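Local coordinates for transglutaminase-like enzymes, putative cysteine protease (PDB 3ISR), which is a putative cysteine protease of the transglutaminase-like superfamily, probably using a cysteine nucleophile to attack peptide or amide bonds, at residues S64-R68 with K242-G246; I197-T203 with H215-Y221; G224-I228 with G289-Q293; R233-G239 with F277-Y282. All blocks are in the same frame, centred on the assembly; numbering follows the deposited sequence.

Contact 1. Residues S64-R68 with K242-G246; sequences SGTSR and KIATG
Two peptide carbonyls, those of T66 and T245, are the flat groups here, each taking a donor from the other residue. T245 N approaches T66 O within the carbonyl plane at 3.2 Å, whereas the hydroxyl T66 OG1 reaches T245 O at 2.8 Å from above that carbonyl, 39° out of its plane. The two bonds run in opposite senses and tie T66 to T245 in one closed ring of atoms. A first torsion of 60° sets OG1 between the backbone N and the carbonyl carbon of T66, within range of the strand. The two threonine side chains cross at about a right angle, T66 CB lying 3.4 Å from T245 OG1. A water accepts from S67 OG and donates to T245 O, so this oxygen has two donors. Beside the polar pair, S67 CB packs on A244 CB at 3.5 Å, and A244 CA makes a CH...O contact of 3.3 Å with T66 O. An alanine at T66 has no OG1, so T245 O would probably keep just the water as donor in this contact, the loop less firmly tied to the strand. R68, next in the loop, is salt-bridged to E47 and E59. The loop 64-68, from the N-terminal domain, thus abuts outer strand 240-246 of the four-stranded sheet, just where I243 and A244 together face T203 in a classic beta bulge.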
loop_
_atom_site.group_PDB
_atom_site.type_symbol
_atom_site.label_atom_id
_atom_site.label_comp_id
_atom_site.label_asym_id
_atom_site.label_seq_id
_atom_site.Cartn_x
_atom_site.Cartn_y
_atom_site.Cartn_z
ATOM N N SER B 64 30.323 -8.909 -3.329
ATOM C CA SER B 64 29.797 -9.539 -4.557
ATOM C C SER B 64 30.545 -9.100 -5.820
ATOM O O SER B 64 30.685 -9.874 -6.773
ATOM C CB SER B 64 28.292 -9.252 -4.707
ATOM O OG SER B 64 28.036 -7.855 -4.926
ATOM N N GLY B 65 31.006 -7.852 -5.825
ATOM C CA GLY B 65 31.833 -7.329 -6.902
ATOM C C GLY B 65 31.148 -7.044 -8.229
ATOM O O GLY B 65 31.826 -6.985 -9.261
ATOM N N THR B 66 29.829 -6.844 -8.231
ATOM C CA THR B 66 29.132 -6.633 -9.503
ATOM C C THR B 66 28.783 -5.152 -9.757
ATOM O O THR B 66 27.830 -4.839 -10.475
ATOM C CB THR B 66 27.865 -7.507 -9.621
ATOM O OG1 THR B 66 26.964 -7.175 -8.555
ATOM C CG2 THR B 66 28.218 -9.020 -9.563
ATOM N N SER B 67 29.543 -4.257 -9.134
ATOM C CA SER B 67 29.430 -2.811 -9.399
ATOM C C SER B 67 30.655 -2.130 -8.847
ATOM O O SER B 67 31.261 -2.620 -7.887
ATOM C CB SER B 67 28.199 -2.217 -8.722
ATOM O OG SER B 67 28.123 -2.661 -7.390
ATOM N N ARG B 68 31.002 -0.998 -9.451
ATOM C CA ARG B 68 32.117 -0.183 -9.017
ATOM C C ARG B 68 31.522 1.094 -8.496
ATOM O O ARG B 68 31.002 1.902 -9.272
ATOM C CB ARG B 68 33.042 0.141 -10.197
ATOM C CG ARG B 68 33.695 -1.092 -10.792
ATOM C CD ARG B 68 34.421 -0.766 -12.089
ATOM N NE ARG B 68 35.538 0.145 -11.865
ATOM C CZ ARG B 68 36.157 0.849 -12.818
ATOM N NH1 ARG B 68 35.782 0.763 -14.090
ATOM N NH2 ARG B 68 37.176 1.640 -12.493
ATOM N N LYS B 242 27.705 -2.680 -19.649
ATOM C CA LYS B 242 27.270 -2.953 -18.284
ATOM C C LYS B 242 27.921 -2.053 -17.258
ATOM O O LYS B 242 29.143 -1.909 -17.219
ATOM C CB LYS B 242 27.561 -4.408 -17.894
ATOM C CG LYS B 242 27.047 -4.760 -16.482
ATOM C CD LYS B 242 27.527 -6.148 -16.036
ATOM C CE LYS B 242 26.788 -7.260 -16.768
ATOM N NZ LYS B 242 27.205 -8.648 -16.356
ATOM N N ILE B 243 27.092 -1.495 -16.395
ATOM C CA ILE B 243 27.569 -0.780 -15.229
ATOM C C ILE B 243 27.461 -1.674 -14.014
ATOM O O ILE B 243 28.467 -1.931 -13.345
ATOM C CB ILE B 243 26.774 0.520 -15.011
ATOM C CG1 ILE B 243 27.136 1.511 -16.109
ATOM C CG2 ILE B 243 27.052 1.122 -13.615
ATOM C CD1 ILE B 243 26.086 2.612 -16.275
ATOM N N ALA B 244 26.244 -2.135 -13.705
ATOM C CA ALA B 244 26.071 -3.030 -12.571
ATOM C C ALA B 244 24.986 -4.066 -12.773
ATOM O O ALA B 244 24.117 -3.925 -13.643
ATOM C CB ALA B 244 25.773 -2.222 -11.294
ATOM N N THR B 245 25.054 -5.102 -11.944
ATOM C CA THR B 245 23.912 -5.972 -11.677
ATOM C C THR B 245 23.698 -6.071 -10.160
ATOM O O THR B 245 24.627 -5.879 -9.365
ATOM C CB THR B 245 24.095 -7.384 -12.317
ATOM O OG1 THR B 245 25.269 -8.022 -11.786
ATOM C CG2 THR B 245 24.261 -7.262 -13.831
ATOM N N GLY B 246 22.482 -6.390 -9.744
ATOM C CA GLY B 246 22.225 -6.668 -8.337
ATOM C C GLY B 246 20.779 -7.120 -8.214
ATOM O O GLY B 246 20.116 -7.368 -9.211
HETATM O O HOH W 1 25.467 -4.281 -7.204
HETATM O O HOH W 2 30.121 -0.462 -12.096
#

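Contact 2. Residues I197-T203 with H215-Y221; sequences IPARYFT and HACFEAY
R200 spends two nitrogens on a single oxygen of E219: NE lies 2.7 Å and NH2 2.9 Å from E219 OE1. OE1 sits in the guanidinium plane, at its edge, while both nitrogens reach it from the same face of the carboxylate, whose plane is turned 33° from the guanidinium. NE meets OE1 nearly end-on to its C-O bond; NH2 comes from the syn side. The other oxygen, E219 OE2, rests 3.6 Å from F202 CD1. The R200 chain, extended from CG to NE, also carries the guanidinium to a cation-pi contact with W226. On the sheet face that carries R200 and E219, F202 and C217 follow: the F202 ring, placed with CG anti to the backbone N (chi1 176°), takes C217 SG obliquely, 4.6 Å from its centroid. Y201 and A216 occupy the opposite face of the sheet, Y201 OH 3.4 Å from A216 CB, and helix 181-194 covers Y201 there. R200 with E219 and F202 with C217 are hydrogen-bonded pairs, alternating with the non-hydrogen-bonded pairs A199-A220, Y201-F218 and T203-A216. Backbone bonds such as C217 N to F202 O (2.8 Å) zip the strands together. They form an antiparallel beta hairpin at the centre of the four-stranded sheet. It begins its second strand with H215, whose NE2 bonds D230, consistent with the His-Asp pair of a transglutaminase-type Cys-His-Asp triad.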
loop_
_atom_site.group_PDB
_atom_site.type_symbol
_atom_site.label_atom_id
_atom_site.label_comp_id
_atom_site.label_asym_id
_atom_site.label_seq_id
_atom_site.Cartn_x
_atom_site.Cartn_y
_atom_site.Cartn_z
ATOM N N ILE B 197 11.961 -18.270 -11.121
ATOM C CA ILE B 197 13.030 -18.108 -12.109
ATOM C C ILE B 197 13.975 -17.040 -11.547
ATOM O O ILE B 197 13.530 -15.927 -11.264
ATOM C CB ILE B 197 12.444 -17.649 -13.475
ATOM C CG1 ILE B 197 11.452 -18.683 -14.003
ATOM C CG2 ILE B 197 13.558 -17.400 -14.536
ATOM C CD1 ILE B 197 10.530 -18.130 -15.106
ATOM N N PRO B 198 15.271 -17.362 -11.360
ATOM C CA PRO B 198 16.129 -16.332 -10.788
ATOM C C PRO B 198 16.253 -15.141 -11.728
ATOM O O PRO B 198 16.331 -15.317 -12.941
ATOM C CB PRO B 198 17.486 -17.033 -10.598
ATOM C CG PRO B 198 17.188 -18.524 -10.710
ATOM C CD PRO B 198 15.988 -18.623 -11.619
ATOM N N ALA B 199 16.234 -13.929 -11.180
ATOM C CA ALA B 199 16.340 -12.736 -12.041
ATOM C C ALA B 199 17.069 -11.639 -11.311
ATOM O O ALA B 199 16.998 -11.565 -10.086
ATOM C CB ALA B 199 14.966 -12.262 -12.466
ATOM N N ARG B 200 17.780 -10.787 -12.055
ATOM C CA ARG B 200 18.522 -9.724 -11.417
ATOM C C ARG B 200 18.424 -8.428 -12.238
ATOM O O ARG B 200 18.091 -8.446 -13.423
ATOM C CB ARG B 200 19.990 -10.130 -11.209
ATOM C CG ARG B 200 20.776 -10.320 -12.546
ATOM C CD ARG B 200 22.190 -10.848 -12.301
ATOM N NE ARG B 200 22.982 -10.754 -13.527
ATOM C CZ ARG B 200 24.193 -11.273 -13.689
ATOM N NH1 ARG B 200 24.789 -11.942 -12.703
ATOM N NH2 ARG B 200 24.822 -11.115 -14.849
ATOM N N TYR B 201 18.739 -7.331 -11.581
ATOM C CA TYR B 201 18.673 -6.004 -12.160
ATOM C C TYR B 201 19.981 -5.686 -12.901
ATOM O O TYR B 201 21.066 -6.011 -12.416
ATOM C CB TYR B 201 18.475 -5.057 -10.986
ATOM C CG TYR B 201 18.190 -3.611 -11.291
ATOM C CD1 TYR B 201 16.929 -3.215 -11.725
ATOM C CD2 TYR B 201 19.155 -2.631 -11.043
ATOM C CE1 TYR B 201 16.637 -1.869 -11.947
ATOM C CE2 TYR B 201 18.881 -1.279 -11.275
ATOM C CZ TYR B 201 17.610 -0.921 -11.731
ATOM O OH TYR B 201 17.290 0.392 -11.957
ATOM N N PHE B 202 19.861 -5.044 -14.064
ATOM C CA PHE B 202 21.013 -4.706 -14.916
ATOM C C PHE B 202 20.946 -3.206 -15.231
ATOM O O PHE B 202 19.913 -2.714 -15.671
ATOM C CB PHE B 202 20.929 -5.551 -16.204
ATOM C CG PHE B 202 22.010 -5.239 -17.253
ATOM C CD1 PHE B 202 23.027 -6.145 -17.507
ATOM C CD2 PHE B 202 21.970 -4.067 -17.993
ATOM C CE1 PHE B 202 24.018 -5.877 -18.485
ATOM C CE2 PHE B 202 22.951 -3.785 -18.975
ATOM C CZ PHE B 202 23.970 -4.708 -19.211
ATOM N N THR B 203 22.033 -2.484 -14.989
ATOM C CA THR B 203 22.125 -1.080 -15.429
ATOM C C THR B 203 23.254 -0.931 -16.427
ATOM O O THR B 203 24.256 -1.630 -16.330
ATOM C CB THR B 203 22.342 -0.106 -14.275
ATOM O OG1 THR B 203 23.545 -0.449 -13.558
ATOM C CG2 THR B 203 21.158 -0.183 -13.310
ATOM N N HIS B 215 20.478 3.335 -18.543
ATOM C CA HIS B 215 19.402 2.441 -18.882
ATOM C C HIS B 215 19.347 1.333 -17.858
ATOM O O HIS B 215 20.369 0.988 -17.274
ATOM C CB HIS B 215 19.602 1.862 -20.283
ATOM C CG HIS B 215 18.371 1.224 -20.840
ATOM N ND1 HIS B 215 17.182 1.906 -20.969
ATOM C CD2 HIS B 215 18.140 -0.027 -21.290
ATOM C CE1 HIS B 215 16.270 1.103 -21.484
ATOM N NE2 HIS B 215 16.825 -0.078 -21.687
ATOM N N ALA B 216 18.158 0.802 -17.630
ATOM C CA ALA B 216 17.985 -0.336 -16.724
ATOM C C ALA B 216 17.137 -1.412 -17.378
ATOM O O ALA B 216 16.131 -1.104 -18.005
ATOM C CB ALA B 216 17.334 0.132 -15.388
ATOM N N CYS B 217 17.546 -2.674 -17.232
ATOM C CA CYS B 217 16.724 -3.789 -17.636
ATOM C C CYS B 217 16.997 -4.971 -16.713
ATOM O O CYS B 217 17.380 -4.784 -15.552
ATOM C CB CYS B 217 16.902 -4.119 -19.112
ATOM S SG CYS B 217 18.602 -4.329 -19.599
ATOM N N PHE B 218 16.751 -6.184 -17.181
ATOM C CA PHE B 218 16.934 -7.316 -16.284
ATOM C C PHE B 218 17.484 -8.542 -16.993
ATOM O O PHE B 218 17.462 -8.614 -18.234
ATOM C CB PHE B 218 15.635 -7.623 -15.511
ATOM C CG PHE B 218 14.554 -8.302 -16.324
ATOM C CD1 PHE B 218 14.377 -9.684 -16.256
ATOM C CD2 PHE B 218 13.670 -7.559 -17.096
ATOM C CE1 PHE B 218 13.357 -10.308 -17.006
ATOM C CE2 PHE B 218 12.678 -8.158 -17.833
ATOM C CZ PHE B 218 12.500 -9.524 -17.780
ATOM N N GLU B 219 17.988 -9.493 -16.206
ATOM C CA GLU B 219 18.498 -10.742 -16.741
ATOM C C GLU B 219 17.869 -11.867 -15.958
ATOM O O GLU B 219 17.637 -11.727 -14.767
ATOM C CB GLU B 219 20.022 -10.806 -16.624
ATOM C CG GLU B 219 20.761 -9.734 -17.469
ATOM C CD GLU B 219 22.258 -9.709 -17.186
ATOM O OE1 GLU B 219 22.635 -9.680 -15.995
ATOM O OE2 GLU B 219 23.067 -9.714 -18.145
ATOM N N ALA B 220 17.506 -12.935 -16.653
ATOM C CA ALA B 220 16.952 -14.119 -16.009
ATOM C C ALA B 220 17.936 -15.254 -16.186
ATOM O O ALA B 220 18.574 -15.367 -17.236
ATOM C CB ALA B 220 15.606 -14.494 -16.628
ATOM N N TYR B 221 18.021 -16.133 -15.192
ATOM C CA TYR B 221 18.971 -17.231 -15.278
ATOM C C TYR B 221 18.264 -18.428 -15.857
ATOM O O TYR B 221 17.415 -19.038 -15.195
ATOM C CB TYR B 221 19.540 -17.551 -13.903
ATOM C CG TYR B 221 20.723 -18.481 -13.914
ATOM C CD1 TYR B 221 22.010 -18.001 -14.208
ATOM C CD2 TYR B 221 20.573 -19.827 -13.597
ATOM C CE1 TYR B 221 23.126 -18.853 -14.199
ATOM C CE2 TYR B 221 21.694 -20.688 -13.574
ATOM C CZ TYR B 221 22.955 -20.183 -13.869
ATOM O OH TYR B 221 24.056 -21.019 -13.847
#

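Contact 3. Residues G224-I228 with G289-Q293; sequences GNWII and GLSFQ
S291 turns its hydroxyl to W226 and I228 turns its CD1 to F292, each through a first torsion near 180°. In S291, chi1 of -180° sets OG anti to the backbone N and lets it donate to W226 O at 2.8 Å, tilted from the carbonyl plane. In I228, chi1 of -163° swings the CG1 branch out until CD1 meets the edge of the F292 ring, 3.8 Å from CE2. The other branch of I228, CG2, lies alongside L290 and packs on its CD2 at 3.7 Å; that same CD2 lies over one face of the F292 ring, toward its rim. Strand 225-229, an outer strand of the four-stranded sheet of the transglutaminase-like domain, here crosses strand 288-291, which belongs to the six-stranded antiparallel sheet. The short segments run steeply across each other, at 109° between their directions, and one straight backbone bond, I228 N to L290 O at 3.0 Å, joins them. G289 CA packs 3.7 Å from I227 CG2, so close that a CB on this residue would clash with it. W226 O also receives a water that in turn accepts from F292 N, so two donors hold this carbonyl. S291 OG is itself gripped by a second residue: Q293 NE2 donates to it at 2.9 Å, nearly in the plane of its own amide, while Q293 OE1 takes a bond from K93.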
loop_
_atom_site.group_PDB
_atom_site.type_symbol
_atom_site.label_atom_id
_atom_site.label_comp_id
_atom_site.label_asym_id
_atom_site.label_seq_id
_atom_site.Cartn_x
_atom_site.Cartn_y
_atom_site.Cartn_z
ATOM N N GLY B 224 21.424 -22.153 -17.246
ATOM C CA GLY B 224 22.810 -21.949 -16.835
ATOM C C GLY B 224 23.444 -20.635 -17.282
ATOM O O GLY B 224 24.623 -20.393 -17.031
ATOM N N ASN B 225 22.650 -19.777 -17.912
ATOM C CA ASN B 225 23.140 -18.502 -18.407
ATOM C C ASN B 225 22.233 -17.373 -18.000
ATOM O O ASN B 225 21.022 -17.537 -18.015
ATOM C CB ASN B 225 23.207 -18.523 -19.934
ATOM C CG ASN B 225 24.168 -19.576 -20.451
ATOM O OD1 ASN B 225 23.766 -20.512 -21.134
ATOM N ND2 ASN B 225 25.443 -19.433 -20.116
ATOM N N TRP B 226 22.816 -16.211 -17.705
ATOM C CA TRP B 226 22.023 -14.994 -17.494
ATOM C C TRP B 226 21.636 -14.441 -18.869
ATOM O O TRP B 226 22.516 -14.101 -19.675
ATOM C CB TRP B 226 22.826 -13.958 -16.699
ATOM C CG TRP B 226 22.998 -14.324 -15.288
ATOM C CD1 TRP B 226 24.123 -14.831 -14.698
ATOM C CD2 TRP B 226 21.996 -14.248 -14.255
ATOM N NE1 TRP B 226 23.885 -15.067 -13.354
ATOM C CE2 TRP B 226 22.589 -14.716 -13.062
ATOM C CE3 TRP B 226 20.660 -13.818 -14.228
ATOM C CZ2 TRP B 226 21.893 -14.758 -11.835
ATOM C CZ3 TRP B 226 19.954 -13.872 -13.001
ATOM C CH2 TRP B 226 20.577 -14.342 -11.831
ATOM N N ILE B 227 20.335 -14.415 -19.157
ATOM C CA ILE B 227 19.843 -13.985 -20.446
ATOM C C ILE B 227 19.215 -12.614 -20.234
ATOM O O ILE B 227 18.377 -12.460 -19.351
ATOM C CB ILE B 227 18.761 -14.935 -20.999
ATOM C CG1 ILE B 227 19.258 -16.402 -21.080
ATOM C CG2 ILE B 227 18.251 -14.444 -22.368
ATOM C CD1 ILE B 227 20.506 -16.639 -21.974
ATOM N N ILE B 228 19.594 -11.651 -21.067
ATOM C CA ILE B 228 19.115 -10.283 -20.920
ATOM C C ILE B 228 17.758 -10.025 -21.577
ATOM O O ILE B 228 17.460 -10.553 -22.657
ATOM C CB ILE B 228 20.180 -9.265 -21.415
ATOM C CG1 ILE B 228 19.845 -7.864 -20.862
ATOM C CG2 ILE B 228 20.311 -9.277 -22.937
ATOM C CD1 ILE B 228 21.068 -7.029 -20.532
ATOM N N GLY B 289 18.624 -16.650 -26.856
ATOM C CA GLY B 289 18.867 -15.736 -25.746
ATOM C C GLY B 289 20.209 -15.034 -25.878
ATOM O O GLY B 289 21.230 -15.680 -26.152
ATOM N N LEU B 290 20.218 -13.714 -25.689
ATOM C CA LEU B 290 21.481 -12.983 -25.655
ATOM C C LEU B 290 22.046 -12.958 -24.236
ATOM O O LEU B 290 21.337 -12.663 -23.281
ATOM C CB LEU B 290 21.306 -11.556 -26.182
ATOM C CG LEU B 290 22.609 -10.798 -26.477
ATOM C CD1 LEU B 290 22.392 -9.859 -27.623
ATOM C CD2 LEU B 290 23.107 -10.047 -25.229
ATOM N N SER B 291 23.344 -13.233 -24.114
ATOM C CA SER B 291 24.008 -13.290 -22.810
ATOM C C SER B 291 25.360 -12.605 -22.865
ATOM O O SER B 291 26.174 -12.882 -23.771
ATOM C CB SER B 291 24.199 -14.742 -22.387
ATOM O OG SER B 291 24.843 -14.835 -21.117
ATOM N N PHE B 292 25.606 -11.722 -21.901
ATOM C CA PHE B 292 26.896 -11.060 -21.777
ATOM C C PHE B 292 27.948 -11.898 -21.025
ATOM O O PHE B 292 27.965 -11.962 -19.799
ATOM C CB PHE B 292 26.725 -9.644 -21.211
ATOM C CG PHE B 292 26.036 -8.710 -22.170
ATOM C CD1 PHE B 292 26.693 -8.267 -23.318
ATOM C CD2 PHE B 292 24.719 -8.296 -21.949
ATOM C CE1 PHE B 292 26.057 -7.412 -24.220
ATOM C CE2 PHE B 292 24.085 -7.447 -22.850
ATOM C CZ PHE B 292 24.753 -7.009 -23.985
ATOM N N GLN B 293 28.814 -12.550 -21.810
ATOM C CA GLN B 293 29.892 -13.421 -21.308
ATOM C C GLN B 293 30.818 -13.810 -22.458
ATOM O O GLN B 293 30.441 -13.688 -23.625
ATOM C CB GLN B 293 29.329 -14.683 -20.658
ATOM C CG GLN B 293 28.236 -15.346 -21.479
ATOM C CD GLN B 293 27.925 -16.756 -21.018
ATOM O OE1 GLN B 293 28.793 -17.642 -21.028
ATOM N NE2 GLN B 293 26.677 -16.977 -20.630
HETATM O O HOH W 3 23.416 -11.463 -20.113
#

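Contact 4. Residues R233-G239 with F277-Y282; sequences RLVPLNG and FTPFWY
P236 lies at the apolar centre, with three side chains of 277-282 gathered round it. Its CA stands over the face of the six-membered ring of W281, 4.0 Å from the centroid; its CB touches P279 CB at 3.6 Å, and its CG meets the edge of the F277 ring. Next to it, L237 CD1 sits over one face of the Y282 ring, 3.7 Å from the centroid, in a second CH-pi contact. Outward from this packing the backbones join: L237 N donates to F280 O at 3.1 Å. N238 completes the polar edge. With chi1 at 57°, its amide reaches both sides of P279: OD1 accepts from F280 N at 2.9 Å, the donor lying well above the carbonyl plane, and ND2 donates to T278 O at 2.9 Å, with T278 O in the amide plane. ND2 also bonds Y92 OH, which helps fix the flip of the amide. A leucine at N238 carries neither amide atom, so F280 N and T278 O would probably lack these mates and the loop around P279 be less well fixed. Proline and aromatic packing thus carries the contact, while one side-chain amide, together with L237 N, meets backbone polar groups of the irregular 277-282 segment.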
loop_
_atom_site.group_PDB
_atom_site.type_symbol
_atom_site.label_atom_id
_atom_site.label_comp_id
_atom_site.label_asym_id
_atom_site.label_seq_id
_atom_site.Cartn_x
_atom_site.Cartn_y
_atom_site.Cartn_z
ATOM N N ARG B 233 11.664 -2.161 -24.723
ATOM C CA ARG B 233 12.034 -2.268 -26.142
ATOM C C ARG B 233 12.714 -1.021 -26.711
ATOM O O ARG B 233 12.642 -0.776 -27.914
ATOM C CB ARG B 233 10.819 -2.620 -27.003
ATOM C CG ARG B 233 10.269 -3.993 -26.732
ATOM C CD ARG B 233 9.090 -4.261 -27.647
ATOM N NE ARG B 233 8.463 -5.537 -27.331
ATOM C CZ ARG B 233 7.374 -6.009 -27.925
ATOM N NH1 ARG B 233 6.883 -7.183 -27.547
ATOM N NH2 ARG B 233 6.774 -5.311 -28.890
ATOM N N LEU B 234 13.365 -0.228 -25.863
ATOM C CA LEU B 234 13.954 1.021 -26.343
ATOM C C LEU B 234 15.306 0.872 -27.041
ATOM O O LEU B 234 15.666 1.728 -27.841
ATOM C CB LEU B 234 14.088 2.034 -25.210
ATOM C CG LEU B 234 12.794 2.719 -24.761
ATOM C CD1 LEU B 234 13.019 3.359 -23.420
ATOM C CD2 LEU B 234 12.317 3.764 -25.783
ATOM N N VAL B 235 16.053 -0.185 -26.725
ATOM C CA VAL B 235 17.436 -0.283 -27.184
ATOM C C VAL B 235 17.778 -1.641 -27.786
ATOM O O VAL B 235 17.238 -2.658 -27.348
ATOM C CB VAL B 235 18.439 0.054 -26.048
ATOM C CG1 VAL B 235 18.062 1.364 -25.364
ATOM C CG2 VAL B 235 18.507 -1.054 -25.002
ATOM N N PRO B 236 18.684 -1.669 -28.783
ATOM C CA PRO B 236 19.183 -2.968 -29.239
ATOM C C PRO B 236 19.968 -3.627 -28.110
ATOM O O PRO B 236 20.794 -2.963 -27.468
ATOM C CB PRO B 236 20.105 -2.598 -30.423
ATOM C CG PRO B 236 20.559 -1.209 -30.124
ATOM C CD PRO B 236 19.364 -0.548 -29.466
ATOM N N LEU B 237 19.689 -4.902 -27.836
ATOM C CA LEU B 237 20.243 -5.543 -26.652
ATOM C C LEU B 237 21.764 -5.635 -26.721
ATOM O O LEU B 237 22.432 -5.600 -25.686
ATOM C CB LEU B 237 19.636 -6.937 -26.430
ATOM C CG LEU B 237 18.109 -6.971 -26.316
ATOM C CD1 LEU B 237 17.623 -8.405 -26.230
ATOM C CD2 LEU B 237 17.655 -6.156 -25.118
ATOM N N ASN B 238 22.306 -5.721 -27.936
ATOM C CA ASN B 238 23.747 -5.828 -28.105
ATOM C C ASN B 238 24.458 -4.484 -28.053
ATOM O O ASN B 238 25.681 -4.430 -28.209
ATOM C CB ASN B 238 24.117 -6.587 -29.401
ATOM C CG ASN B 238 23.529 -5.959 -30.666
ATOM O OD1 ASN B 238 22.558 -5.199 -30.625
ATOM N ND2 ASN B 238 24.084 -6.330 -31.801
ATOM N N GLY B 239 23.698 -3.408 -27.852
ATOM C CA GLY B 239 24.282 -2.075 -27.677
ATOM C C GLY B 239 24.535 -1.652 -26.232
ATOM O O GLY B 239 24.884 -0.501 -25.979
ATOM N N PHE B 277 27.787 -2.060 -37.084
ATOM C CA PHE B 277 26.939 -2.447 -35.952
ATOM C C PHE B 277 25.552 -2.855 -36.439
ATOM O O PHE B 277 24.825 -2.035 -37.009
ATOM C CB PHE B 277 26.807 -1.313 -34.921
ATOM C CG PHE B 277 25.946 -1.684 -33.731
ATOM C CD1 PHE B 277 26.519 -2.258 -32.600
ATOM C CD2 PHE B 277 24.563 -1.483 -33.758
ATOM C CE1 PHE B 277 25.725 -2.622 -31.498
ATOM C CE2 PHE B 277 23.758 -1.852 -32.662
ATOM C CZ PHE B 277 24.344 -2.419 -31.541
ATOM N N THR B 278 25.184 -4.117 -36.218
ATOM C CA THR B 278 23.841 -4.557 -36.591
ATOM C C THR B 278 23.016 -4.916 -35.327
ATOM O O THR B 278 23.398 -5.818 -34.580
ATOM C CB THR B 278 23.841 -5.679 -37.680
ATOM O OG1 THR B 278 23.567 -6.949 -37.092
ATOM C CG2 THR B 278 25.169 -5.738 -38.457
ATOM N N PRO B 279 21.902 -4.190 -35.089
ATOM C CA PRO B 279 21.120 -4.316 -33.847
ATOM C C PRO B 279 20.498 -5.689 -33.670
ATOM O O PRO B 279 19.988 -6.277 -34.630
ATOM C CB PRO B 279 20.027 -3.242 -33.990
ATOM C CG PRO B 279 19.991 -2.903 -35.447
ATOM C CD PRO B 279 21.362 -3.141 -35.979
ATOM N N PHE B 280 20.555 -6.195 -32.442
ATOM C CA PHE B 280 19.940 -7.470 -32.107
ATOM C C PHE B 280 18.647 -7.203 -31.346
ATOM O O PHE B 280 18.653 -6.482 -30.348
ATOM C CB PHE B 280 20.879 -8.312 -31.239
ATOM C CG PHE B 280 20.320 -9.654 -30.883
ATOM C CD1 PHE B 280 20.688 -10.785 -31.599
ATOM C CD2 PHE B 280 19.410 -9.785 -29.833
ATOM C CE1 PHE B 280 20.159 -12.021 -31.273
ATOM C CE2 PHE B 280 18.879 -11.016 -29.500
ATOM C CZ PHE B 280 19.251 -12.138 -30.210
ATOM N N TRP B 281 17.547 -7.791 -31.816
ATOM C CA TRP B 281 16.271 -7.718 -31.100
ATOM C C TRP B 281 15.694 -9.116 -31.009
ATOM O O TRP B 281 15.912 -9.922 -31.910
ATOM C CB TRP B 281 15.284 -6.864 -31.885
ATOM C CG TRP B 281 15.706 -5.440 -32.128
ATOM C CD1 TRP B 281 16.339 -4.945 -33.238
ATOM C CD2 TRP B 281 15.490 -4.320 -31.254
ATOM N NE1 TRP B 281 16.535 -3.588 -33.106
ATOM C CE2 TRP B 281 16.022 -3.177 -31.901
ATOM C CE3 TRP B 281 14.892 -4.170 -29.989
ATOM C CZ2 TRP B 281 15.984 -1.898 -31.323
ATOM C CZ3 TRP B 281 14.855 -2.892 -29.411
ATOM C CH2 TRP B 281 15.395 -1.776 -30.085
ATOM N N TYR B 282 14.935 -9.414 -29.954
ATOM C CA TYR B 282 14.206 -10.684 -29.922
ATOM C C TYR B 282 12.962 -10.619 -30.806
ATOM O O TYR B 282 12.384 -9.553 -31.027
ATOM C CB TYR B 282 13.752 -11.061 -28.500
ATOM C CG TYR B 282 14.855 -11.350 -27.507
ATOM C CD1 TYR B 282 15.966 -12.125 -27.860
ATOM C CD2 TYR B 282 14.768 -10.878 -26.198
ATOM C CE1 TYR B 282 16.969 -12.394 -26.928
ATOM C CE2 TYR B 282 15.756 -11.155 -25.266
ATOM C CZ TYR B 282 16.862 -11.904 -25.641
ATOM O OH TYR B 282 17.858 -12.178 -24.730
#

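Overall arrangement
Contacts 1, 2 and 3 follow one another across the four-stranded sheet. Contact 1 joins contact 2 by a probable hydrogen bond from Y201 N to G246 O (2.7 Å), their centres about 12 Å apart. On its other side, contact 2 joins contact 3, about 10 Å between centres, by a probable bond of I227 N with A220 O (2.8 Å). Contact 4 meets contact 3 through Y282 OH, which lies 2.7 Å from I228 O and also near L290 N. The likely active site involves contact 2 itself, through H215 paired with D230, and contact 4 reaches it where V235 CG2 lies 3.8 Å from H215 NE2. Contact 1 lies farthest from contact 4, about 21 Å between centres.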